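Local coordinates for putative thioesterase (Novosphingobium aromaticivorans, PDB 3CJY), which is a putative acyl-CoA thioesterase of the hotdog-fold family that probably hydrolyses thioesters and is seen with a bound calcium ion, at residues P122-P127 and W219-M224; E147-R152 and L166-K171. All blocks are in the same frame, centred on the assembly; numbering follows the deposited sequence.

Contact 1: residues P122-P127 and W219-M224; sequences PPVPQP and WCLCDM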
ATOM      1  N   PRO A 122       5.502  -6.709  18.727  1.00 15.88           N
ATOM      2  CA  PRO A 122       4.724  -6.577  19.961  1.00 16.76           C
ATOM      3  C   PRO A 122       5.021  -7.753  20.905  1.00 17.62           C
ATOM      4  O   PRO A 122       5.333  -8.851  20.444  1.00 16.99           O
ATOM      5  CB  PRO A 122       3.275  -6.619  19.476  1.00 16.27           C
ATOM      6  CG  PRO A 122       3.330  -7.365  18.148  1.00 15.87           C
ATOM      7  CD  PRO A 122       4.654  -6.985  17.551  1.00 15.71           C
ATOM      8  N   PRO A 123       4.930  -7.521  22.224  1.00 19.70           N
ATOM      9  CA  PRO A 123       5.304  -8.559  23.168  1.00 20.40           C
ATOM     10  C   PRO A 123       4.245  -9.607  23.438  1.00 20.56           C
ATOM     11  O   PRO A 123       3.841  -9.808  24.565  1.00 22.87           O
ATOM     12  CB  PRO A 123       5.612  -7.763  24.434  1.00 21.19           C
ATOM     13  CG  PRO A 123       4.768  -6.620  24.383  1.00 21.16           C
ATOM     14  CD  PRO A 123       4.615  -6.250  22.897  1.00 18.82           C
ATOM     15  N   VAL A 124       3.876 -10.335  22.417  1.00 18.65           N
ATOM     16  CA  VAL A 124       2.817 -11.351  22.528  1.00 17.49           C
ATOM     17  C   VAL A 124       3.408 -12.665  23.059  1.00 16.43           C
ATOM     18  O   VAL A 124       4.595 -12.879  22.956  1.00 16.25           O
ATOM     19  CB  VAL A 124       2.127 -11.590  21.173  1.00 18.19           C
ATOM     20  CG1 VAL A 124       1.595 -10.288  20.575  1.00 18.81           C
ATOM     21  CG2 VAL A 124       3.056 -12.255  20.160  1.00 18.03           C
ATOM     22  N   PRO A 125       2.587 -13.565  23.617  1.00 15.73           N
ATOM     23  CA  PRO A 125       3.112 -14.861  24.022  1.00 15.48           C
ATOM     24  C   PRO A 125       3.576 -15.648  22.825  1.00 15.28           C
ATOM     25  O   PRO A 125       3.103 -15.419  21.742  1.00 14.51           O
ATOM     26  CB  PRO A 125       1.889 -15.577  24.671  1.00 16.55           C
ATOM     27  CG  PRO A 125       0.836 -14.511  24.830  1.00 16.23           C
ATOM     28  CD  PRO A 125       1.127 -13.486  23.739  1.00 17.52           C
ATOM     29  N   GLN A 126       4.525 -16.539  23.031  1.00 14.58           N
ATOM     30  CA  GLN A 126       4.977 -17.458  21.974  1.00 14.85           C
ATOM     31  C   GLN A 126       3.832 -18.392  21.538  1.00 13.74           C
ATOM     32  O   GLN A 126       2.868 -18.566  22.277  1.00 14.90           O
ATOM     33  CB  GLN A 126       6.219 -18.222  22.434  1.00 14.63           C
ATOM     34  CG  GLN A 126       7.463 -17.329  22.433  1.00 17.43           C
ATOM     35  CD  GLN A 126       8.047 -17.169  21.038  1.00 16.22           C
ATOM     36  OE1 GLN A 126       8.615 -18.133  20.502  1.00 18.35           O
ATOM     37  NE2 GLN A 126       7.889 -15.971  20.420  1.00 18.71           N
ATOM     38  N   PRO A 127       3.943 -19.005  20.357  1.00 13.92           N
ATOM     39  CA  PRO A 127       2.839 -19.798  19.824  1.00 13.58           C
ATOM     40  C   PRO A 127       2.292 -20.874  20.728  1.00 13.90           C
ATOM     41  O   PRO A 127       1.062 -21.042  20.808  1.00 13.69           O
ATOM     42  CB  PRO A 127       3.423 -20.406  18.564  1.00 14.02           C
ATOM     43  CG  PRO A 127       4.437 -19.411  18.115  1.00 15.78           C
ATOM     44  CD  PRO A 127       5.004 -18.810  19.342  1.00 13.41           C
ATOM     45  N   TRP A 219       6.079 -20.474  12.351  1.00 13.02           N
ATOM     46  CA  TRP A 219       5.042 -19.553  12.776  1.00 13.40           C
ATOM     47  C   TRP A 219       5.310 -18.142  12.295  1.00 13.05           C
ATOM     48  O   TRP A 219       6.451 -17.681  12.234  1.00 13.80           O
ATOM     49  CB  TRP A 219       4.932 -19.518  14.289  1.00 12.84           C
ATOM     50  CG  TRP A 219       4.388 -20.762  14.877  1.00 14.76           C
ATOM     51  CD1 TRP A 219       5.073 -21.750  15.494  1.00 16.75           C
ATOM     52  CD2 TRP A 219       3.009 -21.151  14.890  1.00 14.93           C
ATOM     53  NE1 TRP A 219       4.201 -22.762  15.902  1.00 16.12           N
ATOM     54  CE2 TRP A 219       2.931 -22.407  15.530  1.00 16.35           C
ATOM     55  CE3 TRP A 219       1.826 -20.559  14.414  1.00 14.15           C
ATOM     56  CZ2 TRP A 219       1.711 -23.057  15.746  1.00 15.67           C
ATOM     57  CZ3 TRP A 219       0.635 -21.218  14.580  1.00 14.80           C
ATOM     58  CH2 TRP A 219       0.578 -22.456  15.250  1.00 16.81           C
ATOM     59  N   CYS A 220       4.222 -17.497  11.929  1.00 12.77           N
ATOM     60  CA  CYS A 220       4.259 -16.098  11.510  1.00 12.70           C
ATOM     61  C   CYS A 220       3.297 -15.304  12.408  1.00 12.30           C
ATOM     62  O   CYS A 220       2.137 -15.728  12.595  1.00 11.79           O
ATOM     63  CB  CYS A 220       3.859 -16.019  10.049  1.00 13.73           C
ATOM     64  SG  CYS A 220       3.682 -14.307   9.439  1.00 16.86           S
ATOM     65  N   LEU A 221       3.781 -14.219  13.017  1.00 11.91           N
ATOM     66  CA  LEU A 221       2.900 -13.323  13.756  1.00 11.94           C
ATOM     67  C   LEU A 221       2.282 -12.379  12.718  1.00 13.47           C
ATOM     68  O   LEU A 221       2.984 -11.567  12.095  1.00 13.15           O
ATOM     69  CB  LEU A 221       3.644 -12.533  14.816  1.00 13.07           C
ATOM     70  CG  LEU A 221       2.721 -11.648  15.633  1.00 12.53           C
ATOM     71  CD1 LEU A 221       1.614 -12.435  16.351  1.00 11.11           C
ATOM     72  CD2 LEU A 221       3.566 -10.824  16.604  1.00 15.69           C
ATOM     73  N   CYS A 222       0.951 -12.477  12.619  1.00 12.52           N
ATOM     74  CA  CYS A 222       0.112 -11.701  11.699  1.00 13.52           C
ATOM     75  C   CYS A 222      -0.502 -10.598  12.578  1.00 13.14           C
ATOM     76  O   CYS A 222      -1.467 -10.792  13.318  1.00 14.28           O
ATOM     77  CB  CYS A 222      -0.926 -12.599  11.034  1.00 13.34           C
ATOM     78  SG  CYS A 222      -2.088 -11.701  10.002  1.00 15.71           S
ATOM     79  N   ASP A 223       0.130  -9.434  12.493  1.00 13.60           N
ATOM     80  CA  ASP A 223      -0.128  -8.302  13.386  1.00 13.45           C
ATOM     81  C   ASP A 223      -0.850  -7.177  12.652  1.00 14.40           C
ATOM     82  O   ASP A 223      -0.226  -6.409  11.939  1.00 13.31           O
ATOM     83  CB  ASP A 223       1.299  -7.889  13.856  1.00 13.90           C
ATOM     84  CG  ASP A 223       1.330  -6.765  14.864  1.00 16.26           C
ATOM     85  OD1 ASP A 223       0.290  -6.418  15.427  1.00 13.42           O
ATOM     86  OD2 ASP A 223       2.459  -6.246  15.073  1.00 16.86           O
HETATM   87  N   MSE A 224      -2.160  -7.109  12.878  1.00 12.85           N
HETATM   88  CA  MSE A 224      -3.112  -6.292  12.135  1.00 12.41           C
HETATM   89  C   MSE A 224      -3.801  -5.205  12.886  1.00 12.30           C
HETATM   90  O   MSE A 224      -4.071  -5.291  14.096  1.00 11.27           O
HETATM   91  CB  MSE A 224      -4.225  -7.222  11.562  1.00 11.84           C
HETATM   92  CG  MSE A 224      -3.713  -8.321  10.662  1.00 12.87           C
HETATM   93 SE   MSE A 224      -4.965  -9.538   9.921  0.75 10.64          SE
HETATM   94  CE  MSE A 224      -5.285 -10.533  11.531  1.00 14.05           C
TER

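Contact 2: residues E147-R152 and L166-K171; sequences EGIEVR and LWLRRK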
ATOM      1  N   GLU A 147      -8.561 -24.164   5.975  1.00 16.64           N
ATOM      2  CA  GLU A 147      -8.374 -25.479   6.649  1.00 17.93           C
ATOM      3  C   GLU A 147      -6.908 -25.846   6.687  1.00 16.91           C
ATOM      4  O   GLU A 147      -6.462 -26.638   7.521  1.00 17.40           O
ATOM      5  CB  GLU A 147      -9.148 -26.618   5.948  1.00 18.47           C
ATOM      6  CG  GLU A 147     -10.634 -26.438   5.919  1.00 23.73           C
ATOM      7  CD  GLU A 147     -11.379 -27.536   5.159  1.00 28.68           C
ATOM      8  OE1 GLU A 147     -10.798 -28.618   4.910  1.00 30.40           O
ATOM      9  OE2 GLU A 147     -12.556 -27.298   4.800  1.00 33.11           O
ATOM     10  N   GLY A 148      -6.154 -25.284   5.756  1.00 15.72           N
ATOM     11  CA  GLY A 148      -4.739 -25.595   5.658  1.00 14.84           C
ATOM     12  C   GLY A 148      -3.838 -24.718   6.515  1.00 14.69           C
ATOM     13  O   GLY A 148      -2.627 -24.859   6.472  1.00 14.12           O
ATOM     14  N   ILE A 149      -4.434 -23.868   7.334  1.00 14.45           N
ATOM     15  CA  ILE A 149      -3.657 -22.973   8.159  1.00 14.68           C
ATOM     16  C   ILE A 149      -3.998 -23.181   9.617  1.00 14.46           C
ATOM     17  O   ILE A 149      -5.169 -23.254   9.981  1.00 15.62           O
ATOM     18  CB  ILE A 149      -3.970 -21.487   7.815  1.00 14.35           C
ATOM     19  CG1 ILE A 149      -3.843 -21.227   6.299  1.00 14.80           C
ATOM     20  CG2 ILE A 149      -3.066 -20.571   8.624  1.00 13.41           C
ATOM     21  CD1 ILE A 149      -2.442 -21.533   5.717  1.00 14.40           C
ATOM     22  N   GLU A 150      -2.962 -23.332  10.433  1.00 15.13           N
ATOM     23  CA  GLU A 150      -3.128 -23.426  11.871  1.00 14.87           C
ATOM     24  C   GLU A 150      -3.117 -21.997  12.451  1.00 15.79           C
ATOM     25  O   GLU A 150      -2.175 -21.226  12.219  1.00 15.16           O
ATOM     26  CB  GLU A 150      -2.046 -24.323  12.497  1.00 16.10           C
ATOM     27  CG  GLU A 150      -2.269 -24.552  13.998  1.00 18.84           C
ATOM     28  CD  GLU A 150      -1.272 -25.519  14.591  1.00 21.13           C
ATOM     29  OE1 GLU A 150      -0.312 -25.929  13.871  1.00 22.74           O
ATOM     30  OE2 GLU A 150      -1.448 -25.839  15.787  1.00 24.50           O
ATOM     31  N   VAL A 151      -4.180 -21.636  13.162  1.00 13.93           N
ATOM     32  CA  VAL A 151      -4.333 -20.272  13.694  1.00 13.30           C
ATOM     33  C   VAL A 151      -4.487 -20.233  15.183  1.00 14.23           C
ATOM     34  O   VAL A 151      -5.324 -20.941  15.753  1.00 13.05           O
ATOM     35  CB  VAL A 151      -5.574 -19.572  13.035  1.00 13.42           C
ATOM     36  CG1 VAL A 151      -5.724 -18.130  13.445  1.00 11.99           C
ATOM     37  CG2 VAL A 151      -5.560 -19.680  11.492  1.00 11.49           C
ATOM     38  N   ARG A 152      -3.659 -19.425  15.820  1.00 13.18           N
ATOM     39  CA  ARG A 152      -3.760 -19.223  17.241  1.00 13.47           C
ATOM     40  C   ARG A 152      -3.916 -17.739  17.583  1.00 13.98           C
ATOM     41  O   ARG A 152      -3.461 -16.849  16.855  1.00 13.55           O
ATOM     42  CB  ARG A 152      -2.548 -19.791  17.927  1.00 13.25           C
ATOM     43  CG  ARG A 152      -2.441 -21.300  17.705  1.00 14.61           C
ATOM     44  CD  ARG A 152      -1.242 -21.881  18.420  1.00 14.74           C
ATOM     45  NE  ARG A 152      -1.100 -23.316  18.115  1.00 14.50           N
ATOM     46  CZ  ARG A 152      -0.070 -24.040  18.513  1.00 15.33           C
ATOM     47  NH1 ARG A 152       0.862 -23.512  19.277  1.00 16.27           N
ATOM     48  NH2 ARG A 152       0.023 -25.303  18.153  1.00 16.95           N
ATOM     49  N   LEU A 166      -2.651 -12.626  15.363  1.00 12.36           N
ATOM     50  CA  LEU A 166      -2.762 -14.075  15.208  1.00 12.61           C
ATOM     51  C   LEU A 166      -1.403 -14.713  14.896  1.00 12.92           C
ATOM     52  O   LEU A 166      -0.607 -14.149  14.140  1.00 13.96           O
ATOM     53  CB  LEU A 166      -3.707 -14.365  14.017  1.00 13.60           C
ATOM     54  CG  LEU A 166      -5.095 -13.770  14.090  1.00 13.92           C
ATOM     55  CD1 LEU A 166      -5.806 -14.122  12.749  1.00 12.73           C
ATOM     56  CD2 LEU A 166      -5.852 -14.353  15.213  1.00 14.42           C
ATOM     57  N   TRP A 167      -1.166 -15.892  15.458  1.00 11.63           N
ATOM     58  CA  TRP A 167      -0.074 -16.739  15.030  1.00 11.70           C
ATOM     59  C   TRP A 167      -0.645 -17.628  13.914  1.00 11.99           C
ATOM     60  O   TRP A 167      -1.678 -18.304  14.076  1.00 11.75           O
ATOM     61  CB  TRP A 167       0.490 -17.616  16.154  1.00 12.61           C
ATOM     62  CG  TRP A 167       1.352 -16.929  17.138  1.00 11.63           C
ATOM     63  CD1 TRP A 167       1.048 -16.662  18.434  1.00 12.20           C
ATOM     64  CD2 TRP A 167       2.666 -16.424  16.920  1.00 11.11           C
ATOM     65  NE1 TRP A 167       2.100 -16.053  19.050  1.00 13.48           N
ATOM     66  CE2 TRP A 167       3.099 -15.852  18.140  1.00  8.61           C
ATOM     67  CE3 TRP A 167       3.514 -16.377  15.836  1.00 12.46           C
ATOM     68  CZ2 TRP A 167       4.381 -15.290  18.290  1.00 12.90           C
ATOM     69  CZ3 TRP A 167       4.774 -15.807  15.984  1.00 14.24           C
ATOM     70  CH2 TRP A 167       5.192 -15.282  17.190  1.00 11.20           C
ATOM     71  N   LEU A 168       0.051 -17.652  12.791  1.00 12.24           N
ATOM     72  CA  LEU A 168      -0.349 -18.438  11.625  1.00 12.54           C
ATOM     73  C   LEU A 168       0.749 -19.382  11.189  1.00 12.71           C
ATOM     74  O   LEU A 168       1.902 -19.035  11.190  1.00 11.34           O
ATOM     75  CB  LEU A 168      -0.671 -17.535  10.422  1.00 12.87           C
ATOM     76  CG  LEU A 168      -1.729 -16.464  10.654  1.00 13.68           C
ATOM     77  CD1 LEU A 168      -1.793 -15.573   9.375  1.00 14.97           C
ATOM     78  CD2 LEU A 168      -3.081 -17.052  11.035  1.00 14.28           C
ATOM     79  N   ARG A 169       0.366 -20.594  10.834  1.00 14.22           N
ATOM     80  CA  ARG A 169       1.341 -21.559  10.367  1.00 14.51           C
ATOM     81  C   ARG A 169       0.711 -22.447   9.310  1.00 14.93           C
ATOM     82  O   ARG A 169      -0.374 -23.038   9.548  1.00 15.64           O
ATOM     83  CB  ARG A 169       1.860 -22.419  11.514  1.00 15.16           C
ATOM     84  CG  ARG A 169       2.961 -23.367  11.003  1.00 18.30           C
ATOM     85  CD  ARG A 169       3.596 -24.167  12.095  1.00 21.75           C
ATOM     86  NE  ARG A 169       2.692 -25.042  12.838  1.00 23.92           N
ATOM     87  CZ  ARG A 169       3.100 -25.741  13.906  1.00 27.87           C
ATOM     88  NH1 ARG A 169       4.365 -25.660  14.295  1.00 29.98           N
ATOM     89  NH2 ARG A 169       2.264 -26.518  14.596  1.00 28.76           N
ATOM     90  N   ARG A 170       1.369 -22.524   8.163  1.00 14.94           N
ATOM     91  CA  ARG A 170       0.931 -23.446   7.093  1.00 15.14           C
ATOM     92  C   ARG A 170       1.123 -24.884   7.542  1.00 14.97           C
ATOM     93  O   ARG A 170       2.235 -25.306   7.954  1.00 14.88           O
ATOM     94  CB  ARG A 170       1.671 -23.216   5.780  1.00 16.08           C
ATOM     95  CG  ARG A 170       1.181 -21.983   5.057  1.00 18.15           C
ATOM     96  CD  ARG A 170       1.971 -21.652   3.902  1.00 21.58           C
ATOM     97  NE  ARG A 170       1.869 -22.684   2.911  1.00 20.57           N
ATOM     98  CZ  ARG A 170       2.097 -22.464   1.621  1.00 23.14           C
ATOM     99  NH1 ARG A 170       2.399 -21.240   1.198  1.00 23.97           N
ATOM    100  NH2 ARG A 170       1.979 -23.456   0.754  1.00 23.36           N
ATOM    101  N   LYS A 171       0.048 -25.653   7.452  1.00 14.97           N
ATOM    102  CA  LYS A 171       0.109 -27.058   7.834  1.00 15.59           C
ATOM    103  C   LYS A 171       1.004 -27.861   6.888  1.00 15.83           C
ATOM    104  O   LYS A 171       1.472 -28.932   7.245  1.00 16.49           O
ATOM    105  CB  LYS A 171      -1.302 -27.669   7.915  1.00 15.76           C
ATOM    106  CG  LYS A 171      -2.130 -27.119   9.134  1.00 15.61           C
ATOM    107  CD  LYS A 171      -3.553 -27.691   9.183  1.00 17.01           C
ATOM    108  CE  LYS A 171      -4.452 -26.912  10.117  1.00 19.93           C
ATOM    109  NZ  LYS A 171      -5.814 -27.561  10.166  1.00 22.10           N
TER
HETATM  110  O   HOH W   1       0.878 -26.192  11.355  1.00 44.01           O

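Contact 1: residues P122-P127 and W219-M224
P127 lies over one face of the W219 indole. P127 CB sits 3.5 Å from the centroid of the W219 five-membered ring, 5° off the ring normal, a CH-pi contact. P127 CG is 3.5 Å from W219 CG, so two ring carbons of the proline share that face. Further along, L221 meets two residues tip to tip. L221 CD2 is 3.8 Å from P122 CG and 3.9 Å from V124 CG2. L221 CG, anti to the backbone N (chi1 -177°), carries CD2 out toward the loop. Around an inverse gamma turn centred on P123, P122 and V124 both face L221. P122 also reaches D223, with P122 CG 3.4 Å from D223 OD2. That carboxylate has its polar partners elsewhere: OD1 forms a salt bridge with R165, and OD2 accepts a hydrogen bond from W241 NE1. The contact lays a proline-rich loop, which follows strand 116-117, against the start of strand 220-230 in the C-terminal hotdog region. No hydrogen bond joins the two segments. Between them the contact is mostly apolar and CH-pi, with the P122 ring beside a carboxylate oxygen. P125 O accepts from W167 NE1 and P127 O from R152 NH1, which probably helps to fix the loop.

Contact 2: residues E147-R152 and L166-K171
The R169 guanidinium meets E150 OE1 at its edge, near its own plane, while R152 NH2 lies obliquely to it. The two segments belong to an antiparallel beta hairpin, strands 149-153 and 163-170, of the C-terminal hotdog region. R169 NH2 donates to E150 OE1 at 2.7 Å, on the syn side; R169 NE adds a weak bond to the same oxygen. The carboxylate and guanidinium planes are 50° apart. R152 NH2 reaches E150 OE2 at 2.8 Å from above the carboxylate plane, 43° out of it. E150 therefore bridges R152 and R169, whose NH2 atoms are 4.4 Å apart, and its charge probably offsets their repulsion. R169 is extended to CD and turns at chi3 (60°), which brings NE round toward E150 OE1. Backbone bonds pair E150 with R169 and R152 with W167, both hydrogen-bonded pairs. The opposite face carries I149, V151, L168 and R170. There V151 CG2 and L168 CD2 pack at 3.6 Å, with F184 of helix 178-185 touching I149 and L168. At the strand ends K171 N donates to G148 O, and K171 NZ to E147 O at 2.9 Å. One water donates to E150 OE1 and accepts from R169 NE, 2.6 Å away.

How the contacts relate
Contact 2 is nested along the chain inside the loop closed by contact 1, and their centres lie 12 Å apart. They meet through neighbouring strands 163-170 and 220-230. C222 N lies 2.7 Å from L166 O and L168 N lies 2.8 Å from C220 O, both probable hydrogen bonds. The W219 indole also packs on the arginines of contact 2: W219 CH2 is 3.4 Å from R152 NE. The loop 122-127 lies on the first residues of strand 220-230, and the hairpin strand 163-170 runs beside that strand. Both contacts lie away from the calcium site of D14 and T51. Side chains of D223 and W167 each lie about 4 Å from a bound glycerol, probably a crystallisation additive.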